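Local coordinates for protein fatty acyl CoA synthetase FADD13 (FATTY-ACYL-CoA SYNTHETASE) (Mycobacterium tuberculosis, PDB 3R44) that belongs to the ANL superfamily of AMP-binding enzymes, with a large AMP-binding part followed by a smaller C-terminal domain, at residues D58-A62 with L63-K67; V119-A123 with P124-V128; P243-A247 with T248-S252; I408-R411 with L412-I416. One frame throughout, in Å; residues are numbered along the deposited sequence.

In the fold
The four contacts come in series along the chain, and each is a local turn where one element ends or the next begins. Contact 1 closes helix 46-62 before strand 70-74. Contact 2 leads from strand 118-121 into helix 126-134. These two are about 20 Å apart between centres and meet where Leu60 packs on Ile120, beside the four-stranded parallel sheet. Contact 3 starts helix 247-256 just after strand 238-241 of the nine-stranded mixed sheet, about 24 Å from contact 2 between centres. Contact 4 lies at the end of strand 406-410, about 42 Å from contact 1 between centres and across the chain's centre. It probably marks the hinge to the C-terminal domain.

Contact 1: residues D58-A62 with L63-K67; sequences DVLTA and LGIAK
Gly64 leaves helix 46-62 at a positive phi of 100°, and the chain turns back on Leu60 and Thr61 in a Schellman motif. Two backbone bonds make the motif: Ile65 N gives to Leu60 O at 3.1 Å, and Gly64 N gives to Thr61 O at 3.0 Å. Just before them, Leu63 N reaches Val59 O at 3.3 Å. The Leu63 side chain runs alongside that of Val59, pointing the same way, with CD1 4.2 Å from Val59 CG1. Its CG, anti to the carbonyl carbon (chi1 -60°), rests against Val59 O. Ile65 points its CB back at the helix, 4.0 Å from Leu60 CB. From there its end leads away to strands 70-74 and 118-121, which Leu60 also touches. A single water donates to both Thr61 OG1 (2.8 Å) and Ile65 O (2.6 Å), bridging them. Thr61 OG1 is also bonded to Ala57 O, one turn earlier. The carbonyls of Val59, Leu60 and Thr61 are thus all satisfied although the helix has ended. Leu60 and Ile65 close the buried side, while a water links Thr61 and Ile65 O on the exposed side.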
# COMPACT_ATOMS: atom_id res chain seq x y z
N ASP A 58 11.10 -21.68 -14.98
CA ASP A 58 11.02 -22.95 -15.69
C ASP A 58 9.61 -23.52 -15.61
O ASP A 58 9.02 -23.94 -16.65
CB ASP A 58 12.09 -23.95 -15.20
CG ASP A 58 12.19 -25.22 -16.09
OD1 ASP A 58 12.22 -25.06 -17.34
OD2 ASP A 58 12.28 -26.35 -15.56
N VAL A 59 9.05 -23.51 -14.41
CA VAL A 59 7.67 -23.97 -14.17
C VAL A 59 6.67 -23.11 -14.95
O VAL A 59 5.79 -23.63 -15.63
CB VAL A 59 7.30 -23.99 -12.68
CG1 VAL A 59 5.76 -24.23 -12.48
CG2 VAL A 59 8.15 -25.00 -11.92
N LEU A 60 6.81 -21.79 -14.90
CA LEU A 60 5.91 -20.97 -15.70
C LEU A 60 6.01 -21.16 -17.20
O LEU A 60 4.96 -21.23 -17.90
CB LEU A 60 6.08 -19.49 -15.34
CG LEU A 60 5.78 -19.03 -13.92
CD1 LEU A 60 6.31 -17.58 -13.79
CD2 LEU A 60 4.28 -19.08 -13.53
N THR A 61 7.24 -21.33 -17.70
CA THR A 61 7.47 -21.62 -19.10
C THR A 61 6.71 -22.89 -19.47
O THR A 61 6.05 -22.99 -20.53
CB THR A 61 8.96 -21.78 -19.40
OG1 THR A 61 9.58 -20.50 -19.30
CG2 THR A 61 9.14 -22.29 -20.82
N ALA A 62 6.80 -23.87 -18.58
CA ALA A 62 6.18 -25.18 -18.84
C ALA A 62 4.65 -25.06 -19.02
O ALA A 62 4.02 -25.83 -19.76
CB ALA A 62 6.51 -26.19 -17.72
N LEU A 63 4.07 -24.07 -18.36
CA LEU A 63 2.64 -23.79 -18.38
C LEU A 63 2.21 -22.86 -19.51
O LEU A 63 1.02 -22.63 -19.70
CB LEU A 63 2.20 -23.25 -17.02
CG LEU A 63 2.43 -24.17 -15.82
CD1 LEU A 63 2.15 -23.44 -14.47
CD2 LEU A 63 1.56 -25.42 -15.94
N GLY A 64 3.13 -22.41 -20.33
CA GLY A 64 2.73 -21.66 -21.51
C GLY A 64 2.88 -20.17 -21.30
O GLY A 64 2.57 -19.38 -22.19
N ILE A 65 3.41 -19.79 -20.14
CA ILE A 65 3.61 -18.35 -19.87
C ILE A 65 4.75 -17.80 -20.73
O ILE A 65 5.84 -18.37 -20.82
CB ILE A 65 3.86 -18.05 -18.36
CG1 ILE A 65 2.61 -18.27 -17.52
CG2 ILE A 65 4.47 -16.61 -18.16
CD1 ILE A 65 1.38 -17.43 -17.89
N ALA A 66 4.46 -16.72 -21.43
CA ALA A 66 5.41 -16.06 -22.29
C ALA A 66 5.37 -14.59 -21.97
O ALA A 66 4.58 -14.15 -21.11
CB ALA A 66 5.07 -16.30 -23.79
N LYS A 67 6.20 -13.84 -22.65
CA LYS A 67 6.26 -12.38 -22.47
C LYS A 67 4.88 -11.74 -22.56
O LYS A 67 4.13 -11.95 -23.52
CB LYS A 67 7.19 -11.74 -23.51
CG LYS A 67 7.31 -10.23 -23.36
CD LYS A 67 8.21 -9.65 -24.46
CE LYS A 67 8.26 -8.11 -24.35
NZ LYS A 67 8.08 -7.76 -22.94
O HOH W 1 8.44 -18.63 -21.08

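Contact 2: residues V119-A123 with P124-V128; sequences VIYGA and PSAPV
Two backbone hydrogen bonds carry the turn from Gly122 and Ala123 into Ser125 and Ala126. Ser125 N gives to Gly122 O at 2.9 Å, and Ala126 N gives to Ala123 O at 3.0 Å. Both bonds span three residues, in the short 3-10 step between strand and helix, and in both the donor stands well above the carbonyl plane. This turn is the strand-to-helix link of a beta-alpha-beta unit made of strand 118-121, helix 126-134 and strand 144-147. Strand 118-121 is an inner strand of a parallel sheet, between 70-74 and 144-147. The apolar contacts are led by Tyr121. Its CG sits between the backbone N and the carbonyl carbon (chi1 67°), which sets the ring beside the start of the helix. There CE1 lies 4.0 Å from Ala126 CA and 4.1 Å from Ala126 CB. The ring also touches Ile129, one turn further along the helix. Ala123 CB lies beside Pro124 CD, as their peptide link places it. Side chains also brush backbone carbonyls: Ser125 CB is 3.5 Å from Gly122 O, and Ala126 CB is 3.4 Å from Ala123 O. Ser125 faces inward, against Leu74 and Thr100.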
# COMPACT_ATOMS: atom_id res chain seq x y z
N VAL A 119 -3.23 -19.28 -12.58
CA VAL A 119 -3.52 -18.85 -11.21
C VAL A 119 -2.79 -19.76 -10.26
O VAL A 119 -2.98 -20.98 -10.29
CB VAL A 119 -5.03 -18.86 -10.94
CG1 VAL A 119 -5.30 -18.50 -9.46
CG2 VAL A 119 -5.71 -17.85 -11.95
N ILE A 120 -1.91 -19.18 -9.45
CA ILE A 120 -1.16 -19.94 -8.45
C ILE A 120 -1.72 -19.58 -7.07
O ILE A 120 -1.69 -18.39 -6.69
CB ILE A 120 0.34 -19.69 -8.54
CG1 ILE A 120 0.86 -20.07 -9.95
CG2 ILE A 120 1.05 -20.56 -7.47
CD1 ILE A 120 2.24 -19.73 -10.16
N TYR A 121 -2.25 -20.56 -6.34
CA TYR A 121 -2.91 -20.29 -5.08
C TYR A 121 -2.46 -21.12 -3.92
O TYR A 121 -2.11 -22.31 -4.02
CB TYR A 121 -4.42 -20.39 -5.24
CG TYR A 121 -4.94 -21.77 -5.53
CD1 TYR A 121 -5.40 -22.60 -4.51
CD2 TYR A 121 -4.95 -22.25 -6.82
CE1 TYR A 121 -5.89 -23.87 -4.79
CE2 TYR A 121 -5.40 -23.51 -7.11
CZ TYR A 121 -5.88 -24.31 -6.11
OH TYR A 121 -6.35 -25.56 -6.48
N GLY A 122 -2.53 -20.46 -2.77
CA GLY A 122 -2.14 -21.05 -1.53
C GLY A 122 -3.28 -21.83 -0.96
O GLY A 122 -4.45 -21.65 -1.35
N ALA A 123 -2.95 -22.71 -0.03
CA ALA A 123 -3.94 -23.54 0.61
C ALA A 123 -5.05 -22.74 1.33
O ALA A 123 -6.24 -23.08 1.19
CB ALA A 123 -3.24 -24.61 1.56
N PRO A 124 -4.69 -21.65 2.05
CA PRO A 124 -5.76 -20.83 2.63
C PRO A 124 -6.75 -20.26 1.59
O PRO A 124 -7.85 -19.88 1.97
CB PRO A 124 -5.01 -19.68 3.28
CG PRO A 124 -3.68 -20.30 3.65
CD PRO A 124 -3.36 -21.13 2.43
N SER A 125 -6.36 -20.16 0.32
CA SER A 125 -7.24 -19.64 -0.72
C SER A 125 -7.99 -20.71 -1.49
O SER A 125 -8.78 -20.39 -2.39
CB SER A 125 -6.43 -18.84 -1.71
OG SER A 125 -5.91 -17.72 -1.02
N ALA A 126 -7.76 -21.97 -1.15
CA ALA A 126 -8.47 -23.06 -1.87
C ALA A 126 -10.01 -22.87 -1.89
O ALA A 126 -10.65 -23.08 -2.94
CB ALA A 126 -8.09 -24.41 -1.34
N PRO A 127 -10.61 -22.41 -0.78
CA PRO A 127 -12.05 -22.21 -0.85
C PRO A 127 -12.52 -21.14 -1.85
O PRO A 127 -13.56 -21.33 -2.49
CB PRO A 127 -12.41 -21.79 0.59
CG PRO A 127 -11.26 -22.22 1.42
CD PRO A 127 -10.10 -22.03 0.54
N VAL A 128 -11.79 -20.02 -1.97
CA VAL A 128 -12.12 -19.02 -2.98
C VAL A 128 -11.99 -19.58 -4.40
O VAL A 128 -12.88 -19.38 -5.23
CB VAL A 128 -11.26 -17.71 -2.84
CG1 VAL A 128 -11.09 -17.00 -4.14
CG2 VAL A 128 -11.89 -16.78 -1.78

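Contact 3: residues P243-A247 with T248-S252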
# COMPACT_ATOMS: atom_id res chain seq x y z
N PRO A 243 5.11 -14.42 8.17
CA PRO A 243 3.99 -14.44 7.23
C PRO A 243 2.66 -14.19 7.90
O PRO A 243 1.82 -13.50 7.28
CB PRO A 243 4.06 -15.84 6.58
CG PRO A 243 5.25 -16.45 7.04
CD PRO A 243 5.92 -15.64 8.11
N GLN A 244 2.54 -14.62 9.16
CA GLN A 244 1.39 -14.31 10.01
C GLN A 244 1.86 -13.43 11.19
O GLN A 244 2.48 -13.95 12.07
CB GLN A 244 0.80 -15.61 10.58
N PHE A 245 1.56 -12.14 11.20
CA PHE A 245 1.98 -11.25 12.29
C PHE A 245 1.41 -11.74 13.62
O PHE A 245 0.21 -12.04 13.69
CB PHE A 245 1.58 -9.79 12.05
CG PHE A 245 1.88 -8.89 13.23
CD1 PHE A 245 3.19 -8.56 13.55
CD2 PHE A 245 0.86 -8.43 14.06
CE1 PHE A 245 3.48 -7.76 14.64
CE2 PHE A 245 1.14 -7.60 15.14
CZ PHE A 245 2.47 -7.29 15.43
N ASP A 246 2.27 -11.87 14.63
CA ASP A 246 1.86 -12.17 15.99
C ASP A 246 2.64 -11.27 16.92
O ASP A 246 3.86 -11.42 17.05
CB ASP A 246 2.19 -13.62 16.34
CG ASP A 246 1.63 -14.05 17.66
OD1 ASP A 246 1.35 -13.18 18.52
OD2 ASP A 246 1.43 -15.27 17.86
N ALA A 247 1.97 -10.35 17.57
CA ALA A 247 2.68 -9.35 18.38
C ALA A 247 3.41 -9.98 19.56
O ALA A 247 4.41 -9.44 20.05
CB ALA A 247 1.70 -8.23 18.89
N THR A 248 2.91 -11.11 20.03
CA THR A 248 3.56 -11.82 21.12
C THR A 248 4.80 -12.61 20.72
O THR A 248 5.44 -13.17 21.59
CB THR A 248 2.59 -12.78 21.85
OG1 THR A 248 2.22 -13.86 20.98
CG2 THR A 248 1.36 -11.97 22.35
N LYS A 249 5.08 -12.71 19.42
CA LYS A 249 6.22 -13.46 18.90
C LYS A 249 7.22 -12.57 18.16
O LYS A 249 8.36 -12.99 17.88
CB LYS A 249 5.77 -14.56 17.93
CG LYS A 249 4.87 -15.61 18.56
CD LYS A 249 5.08 -16.98 17.90
CE LYS A 249 4.20 -18.05 18.58
NZ LYS A 249 2.95 -18.16 17.73
N VAL A 250 6.83 -11.34 17.83
CA VAL A 250 7.65 -10.51 16.93
C VAL A 250 8.96 -10.00 17.53
O VAL A 250 9.98 -9.96 16.86
CB VAL A 250 6.82 -9.39 16.28
CG1 VAL A 250 6.33 -8.44 17.30
CG2 VAL A 250 7.58 -8.67 15.11
N TRP A 251 8.95 -9.64 18.81
CA TRP A 251 10.17 -9.09 19.41
C TRP A 251 11.24 -10.17 19.48
O TRP A 251 12.41 -9.87 19.30
CB TRP A 251 9.94 -8.46 20.78
CG TRP A 251 9.25 -7.11 20.72
CD1 TRP A 251 8.00 -6.83 21.13
CD2 TRP A 251 9.78 -5.88 20.19
NE1 TRP A 251 7.70 -5.51 20.90
CE2 TRP A 251 8.75 -4.91 20.29
CE3 TRP A 251 10.98 -5.53 19.58
CZ2 TRP A 251 8.92 -3.59 19.87
CZ3 TRP A 251 11.15 -4.20 19.16
CH2 TRP A 251 10.13 -3.25 19.30
N SER A 252 10.86 -11.40 19.79
CA SER A 252 11.80 -12.52 19.83
C SER A 252 12.45 -12.68 18.47
O SER A 252 13.62 -13.02 18.35
CB SER A 252 11.06 -13.82 20.16
OG SER A 252 11.97 -14.89 20.32
O HOH W 2 6.77 -9.96 21.12
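An N-cap opens helix 247-256, with Asp246 capping through its carboxylate to Thr248. The helix follows strand 238-241 of the mixed sheet. Asp246 OD1 takes two bonds, from Thr248 N at 3.0 Å and from Thr248 OG1 at 2.7 Å. Both donors come from the same face of the carboxylate, tilted out of its plane. With chi1 at -172° the Asp246 carboxylate swings away from its own N and toward Thr248. The other oxygen, OD2, is met on its anti side by Lys249 NZ at 3.3 Å, in a salt bridge. The lysine chain, bent at chi2 and chi4, crosses the aspartate obliquely and brings NZ to OD2, with its CG against Asp246 CG. Three donors therefore hold the carboxylate and limit its rotation. The ammonium group and the start of the helix would probably both favour its negative charge. The backbone adds a bond from Lys249 N to Asp246 O at 3.0 Å. An apolar pair straddles the cap in the manner of a hydrophobic staple: Phe245 CE1 lies 4.0 Å from Val250 CG1. Met272 of helix 266-274 touches both of these side chains. One face of the Phe245 ring also has Ala247 N 3.7 Å above it, toward the rim. A water is inserted into the i to i+4 step of the first turn: it gives a hydrogen to Ala247 O at 2.6 Å and accepts one from Trp251 N at 3.2 Å.

Contact 4: residues I408-R411 with L412-I416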
# COMPACT_ATOMS: atom_id res chain seq x y z
N ILE A 408 -1.52 15.36 4.47
CA ILE A 408 -2.71 14.90 3.81
C ILE A 408 -3.96 15.28 4.59
O ILE A 408 -4.11 15.02 5.80
CB ILE A 408 -2.67 13.38 3.55
CG1 ILE A 408 -1.47 13.00 2.69
CG2 ILE A 408 -3.99 12.87 2.91
CD1 ILE A 408 -1.59 13.26 1.26
N LYS A 409 -4.88 15.90 3.89
CA LYS A 409 -6.10 16.39 4.52
C LYS A 409 -7.27 15.47 4.32
O LYS A 409 -8.11 15.34 5.22
CB LYS A 409 -6.48 17.78 4.00
CG LYS A 409 -5.47 18.84 4.30
CD LYS A 409 -5.24 18.98 5.79
CE LYS A 409 -4.17 20.01 6.14
NZ LYS A 409 -4.56 21.39 5.67
N ASP A 410 -7.37 14.87 3.13
CA ASP A 410 -8.47 13.95 2.83
C ASP A 410 -8.06 13.03 1.70
O ASP A 410 -7.16 13.37 0.91
CB ASP A 410 -9.70 14.71 2.37
CG ASP A 410 -10.91 14.47 3.24
OD1 ASP A 410 -11.02 13.43 3.96
OD2 ASP A 410 -11.74 15.40 3.24
N ARG A 411 -8.67 11.86 1.68
CA ARG A 411 -8.38 10.87 0.67
C ARG A 411 -9.56 10.78 -0.26
O ARG A 411 -10.70 11.04 0.15
CB ARG A 411 -8.18 9.51 1.29
CG ARG A 411 -7.18 9.45 2.42
CD ARG A 411 -5.84 9.71 1.92
NE ARG A 411 -4.83 8.77 2.40
CZ ARG A 411 -4.16 7.92 1.61
NH1 ARG A 411 -4.42 7.85 0.29
NH2 ARG A 411 -3.24 7.13 2.15
N LEU A 412 -9.25 10.36 -1.48
CA LEU A 412 -10.25 10.15 -2.53
C LEU A 412 -11.38 9.27 -2.03
O LEU A 412 -12.55 9.56 -2.30
CB LEU A 412 -9.59 9.47 -3.75
CG LEU A 412 -10.52 9.16 -4.94
CD1 LEU A 412 -11.26 10.44 -5.28
CD2 LEU A 412 -9.75 8.64 -6.10
N LYS A 413 -11.05 8.23 -1.25
CA LYS A 413 -12.06 7.27 -0.76
C LYS A 413 -13.16 7.88 0.09
O LYS A 413 -14.22 7.29 0.25
CB LYS A 413 -11.43 6.13 0.04
CG LYS A 413 -10.77 6.58 1.34
CD LYS A 413 -9.89 5.53 1.99
CE LYS A 413 -9.30 6.11 3.32
NZ LYS A 413 -8.71 5.03 4.17
N ASP A 414 -12.88 9.03 0.68
CA ASP A 414 -13.82 9.70 1.55
C ASP A 414 -14.52 10.87 0.89
O ASP A 414 -15.44 11.46 1.45
CB ASP A 414 -13.08 10.16 2.82
CG ASP A 414 -12.59 8.97 3.68
OD1 ASP A 414 -13.26 7.90 3.71
OD2 ASP A 414 -11.51 9.08 4.29
N MET A 415 -14.15 11.17 -0.35
CA MET A 415 -14.76 12.24 -1.09
C MET A 415 -16.26 11.96 -1.31
O MET A 415 -16.68 10.80 -1.44
CB MET A 415 -14.07 12.43 -2.44
CG MET A 415 -14.59 13.64 -3.19
SD MET A 415 -13.84 13.81 -4.83
CE MET A 415 -14.68 12.53 -5.79
N ILE A 416 -17.08 13.00 -1.26
CA ILE A 416 -18.54 12.89 -1.38
C ILE A 416 -18.95 13.46 -2.73
O ILE A 416 -18.48 14.51 -3.11
CB ILE A 416 -19.27 13.60 -0.19
CG1 ILE A 416 -18.75 13.04 1.15
CG2 ILE A 416 -20.80 13.42 -0.29
CD1 ILE A 416 -19.00 13.88 2.41
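Leu412 begins a short 3-10 turn after Arg411, whose own N is buried here with no partner in the model. Leu412 N bonds to Asp396 OD1, while Arg411 NH1 makes a salt bridge with the OD2 of the same aspartate. Lys413 comes next and lies obliquely over the foot of the Arg411 side chain. Its CG takes the position between backbone N and carbonyl carbon (chi1 66°), 3.9 Å from Arg411 CB. The rest of the chain is extended, and CE passes 4.1 Å from Arg411 CG. Only methylene groups touch here. The sequence Asp410-Arg411-Leu412-Lys413-Asp414 fits the A8 hinge motif of ANL enzymes, about which the C-terminal domain turns in relatives. Its first residue, Asp410, belongs to a classic beta bulge, in which Lys409 and Asp410 both face Ile397. Asp414 closes the turn, its N giving to Arg411 O at 3.0 Å. Its CB comes within 4.0 Å of Asp410 OD1, and the two side chains meet at about a right angle. Asp410 OD1 and Asp414 OD2, 4.4 Å apart, are like charges that do not bond to each other. Outside partners probably ease the repulsion: Asp410 OD2 accepts from Ala426 N, and Asp414 OD1 pairs with Arg508. Met415 N then bonds back to Leu412 O at 3.0 Å, and its side chain leads away to Tyr424. At Ile416 the backbone is already paired with Val423.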